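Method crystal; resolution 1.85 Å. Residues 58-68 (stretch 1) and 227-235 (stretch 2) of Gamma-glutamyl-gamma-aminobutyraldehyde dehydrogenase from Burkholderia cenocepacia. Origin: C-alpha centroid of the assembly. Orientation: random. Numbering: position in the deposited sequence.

Stretch 1, residues 58-68: KVADCGEADVN
Stretch 2 227-235: VVPGAGEPG

Residues 58-68 leave a β-strand at Ala60, turn through Asp61-Gly63 and enter a helix at Glu64; they pack against the loop around Val228-Ala231 and the helix containing Glu233 and Pro234, burying 449 Å² in total. Val59 (chi1 t, phi/psi -117/144) points toward the second stretch and sets CG1 3.6 Å from Pro229 CB; branched and apolar, it fills buried space against the proline ring. Ala60 is small and buried; its CA-to-CB bond runs sideways to the second stretch, with CB 4.3 Å from CG of the C-gamma-endo Pro229 ring. Asp61 (-104/91) marks the register, its CA 4.3 Å from Gly230 CA. CA-to-CB points away, but chi1 t brings OD1 back to accept from a water at 2.7 Å; the same water donates to Cys62 O (2.7 Å) and accepts from Ala231 N (3.0 Å). Gly230 adopts 149/-169, where a CB would jam against the preceding carbonyl and crowd Cys62 N. The sole direct hydrogen bond between the stretches runs from Cys62 N to Pro229 O (2.9 Å, 154°). Cys62 (-75/146, chi1 m) presses CB to 3.2 Å from Val228 CG1, a tight buried contact. Gly63 occupies the N-cap position, right before the helix; its N donates to Asp66 OD2 (3.2 Å), while Val67 N bonds to Gly63 O (3.0 Å). A second water donates to Glu64 OE1 (3.0 Å) and Glu233 OE2 (2.7 Å). One turn on, Val67 (chi1 t), also branched and apolar, places CG2 3.5 Å from Pro234 CB and 4.1 Å from Val228 CG1, filling buried space against the Pro234 ring and closing the apolar patch.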

# COMPACT_ATOMS: atom_id res chain seq x y z
N LYS A 58 32.90 -36.57 -0.64
CA LYS A 58 33.03 -36.26 -2.06
C LYS A 58 31.66 -35.75 -2.55
O LYS A 58 30.63 -36.42 -2.38
CB LYS A 58 33.51 -37.47 -2.85
CG LYS A 58 34.96 -37.82 -2.54
CD LYS A 58 35.57 -38.79 -3.54
CE LYS A 58 36.99 -39.21 -3.17
NZ LYS A 58 37.99 -38.18 -3.58
N VAL A 59 31.66 -34.59 -3.18
CA VAL A 59 30.44 -33.94 -3.59
C VAL A 59 30.41 -33.83 -5.11
O VAL A 59 31.44 -33.66 -5.75
CB VAL A 59 30.34 -32.56 -2.91
CG1 VAL A 59 29.20 -31.70 -3.50
CG2 VAL A 59 30.19 -32.76 -1.40
N ALA A 60 29.24 -33.97 -5.68
CA ALA A 60 29.08 -33.88 -7.13
C ALA A 60 29.74 -32.60 -7.67
O ALA A 60 29.48 -31.55 -7.18
CB ALA A 60 27.61 -33.91 -7.49
N ASP A 61 30.58 -32.72 -8.69
CA ASP A 61 31.13 -31.57 -9.38
C ASP A 61 30.44 -31.33 -10.73
O ASP A 61 30.87 -31.86 -11.78
CB ASP A 61 32.63 -31.73 -9.57
CG ASP A 61 33.25 -30.51 -10.20
OD1 ASP A 61 33.01 -29.40 -9.70
OD2 ASP A 61 33.96 -30.69 -11.20
N CYS A 62 29.37 -30.52 -10.72
CA CYS A 62 28.53 -30.39 -11.89
C CYS A 62 29.12 -29.57 -13.01
O CYS A 62 29.84 -28.59 -12.81
CB CYS A 62 27.12 -29.89 -11.54
SG CYS A 62 26.23 -31.09 -10.52
N GLY A 63 28.78 -29.98 -14.21
CA GLY A 63 29.13 -29.25 -15.41
C GLY A 63 27.89 -29.01 -16.24
O GLY A 63 26.76 -29.00 -15.72
N GLU A 64 28.09 -28.79 -17.53
CA GLU A 64 26.99 -28.41 -18.39
C GLU A 64 25.88 -29.45 -18.51
O GLU A 64 24.69 -29.09 -18.52
CB GLU A 64 27.50 -27.95 -19.77
CG GLU A 64 26.47 -27.11 -20.48
CD GLU A 64 26.98 -26.43 -21.72
OE1 GLU A 64 28.19 -26.05 -21.79
OE2 GLU A 64 26.13 -26.27 -22.62
N ALA A 65 26.19 -30.73 -18.55
CA ALA A 65 25.11 -31.70 -18.72
C ALA A 65 24.15 -31.55 -17.55
O ALA A 65 22.93 -31.54 -17.73
CB ALA A 65 25.62 -33.13 -18.80
N ASP A 66 24.72 -31.43 -16.36
CA ASP A 66 23.92 -31.37 -15.13
C ASP A 66 23.16 -30.06 -14.95
O ASP A 66 22.02 -30.07 -14.53
CB ASP A 66 24.80 -31.62 -13.90
CG ASP A 66 25.73 -32.81 -14.08
OD1 ASP A 66 25.25 -33.91 -14.01
OD2 ASP A 66 26.94 -32.63 -14.31
N VAL A 67 23.82 -28.93 -15.24
CA VAL A 67 23.13 -27.62 -15.24
C VAL A 67 21.96 -27.72 -16.23
O VAL A 67 20.83 -27.35 -15.89
CB VAL A 67 24.05 -26.47 -15.65
CG1 VAL A 67 23.23 -25.21 -15.96
CG2 VAL A 67 25.04 -26.18 -14.52
N ASN A 68 22.21 -28.27 -17.43
CA ASN A 68 21.14 -28.35 -18.41
C ASN A 68 19.98 -29.23 -17.95
O ASN A 68 18.83 -28.87 -18.17
CB ASN A 68 21.64 -28.83 -19.77
CG ASN A 68 22.32 -27.75 -20.57
OD1 ASN A 68 22.25 -26.54 -20.28
ND2 ASN A 68 23.01 -28.21 -21.60
N VAL A 227 19.45 -28.42 -6.71
CA VAL A 227 20.73 -27.96 -6.19
C VAL A 227 21.84 -28.64 -7.02
O VAL A 227 21.85 -29.89 -7.20
CB VAL A 227 20.88 -28.26 -4.67
CG1 VAL A 227 22.29 -27.96 -4.16
CG2 VAL A 227 19.84 -27.45 -3.87
N VAL A 228 22.71 -27.80 -7.59
CA VAL A 228 23.78 -28.20 -8.50
C VAL A 228 25.12 -27.77 -7.91
O VAL A 228 25.61 -26.66 -8.18
CB VAL A 228 23.58 -27.56 -9.89
CG1 VAL A 228 24.70 -27.90 -10.86
CG2 VAL A 228 22.25 -28.01 -10.45
N PRO A 229 25.74 -28.66 -7.12
CA PRO A 229 27.06 -28.34 -6.56
C PRO A 229 28.15 -28.30 -7.64
O PRO A 229 27.97 -28.90 -8.72
CB PRO A 229 27.31 -29.46 -5.54
CG PRO A 229 26.16 -30.38 -5.59
CD PRO A 229 25.23 -29.97 -6.69
N GLY A 230 29.26 -27.60 -7.33
CA GLY A 230 30.40 -27.45 -8.25
C GLY A 230 31.11 -26.13 -8.05
O GLY A 230 30.82 -25.40 -7.08
N ALA A 231 32.01 -25.80 -8.96
CA ALA A 231 32.84 -24.62 -8.86
C ALA A 231 32.27 -23.46 -9.73
O ALA A 231 31.07 -23.25 -9.79
CB ALA A 231 34.29 -24.96 -9.22
N GLY A 232 33.15 -22.70 -10.38
CA GLY A 232 32.74 -21.56 -11.21
C GLY A 232 31.90 -21.89 -12.44
O GLY A 232 31.00 -21.11 -12.80
N GLU A 233 32.18 -23.01 -13.11
CA GLU A 233 31.53 -23.29 -14.38
C GLU A 233 30.00 -23.31 -14.30
O GLU A 233 29.37 -22.68 -15.12
CB GLU A 233 32.06 -24.59 -15.00
CG GLU A 233 31.43 -25.02 -16.33
CD GLU A 233 31.96 -24.25 -17.53
OE1 GLU A 233 32.83 -23.36 -17.35
OE2 GLU A 233 31.50 -24.52 -18.68
N PRO A 234 29.41 -24.01 -13.31
CA PRO A 234 27.93 -24.06 -13.34
C PRO A 234 27.27 -22.69 -13.10
O PRO A 234 26.25 -22.40 -13.74
CB PRO A 234 27.57 -25.12 -12.29
CG PRO A 234 28.81 -25.49 -11.60
CD PRO A 234 30.00 -24.87 -12.29
N GLY A 235 27.89 -21.84 -12.30
CA GLY A 235 27.48 -20.42 -12.18
C GLY A 235 27.54 -19.60 -13.47
O GLY A 235 26.59 -18.90 -13.81
O HOH W 1 31.93 -27.55 -11.38
O HOH W 2 30.80 -26.49 -20.43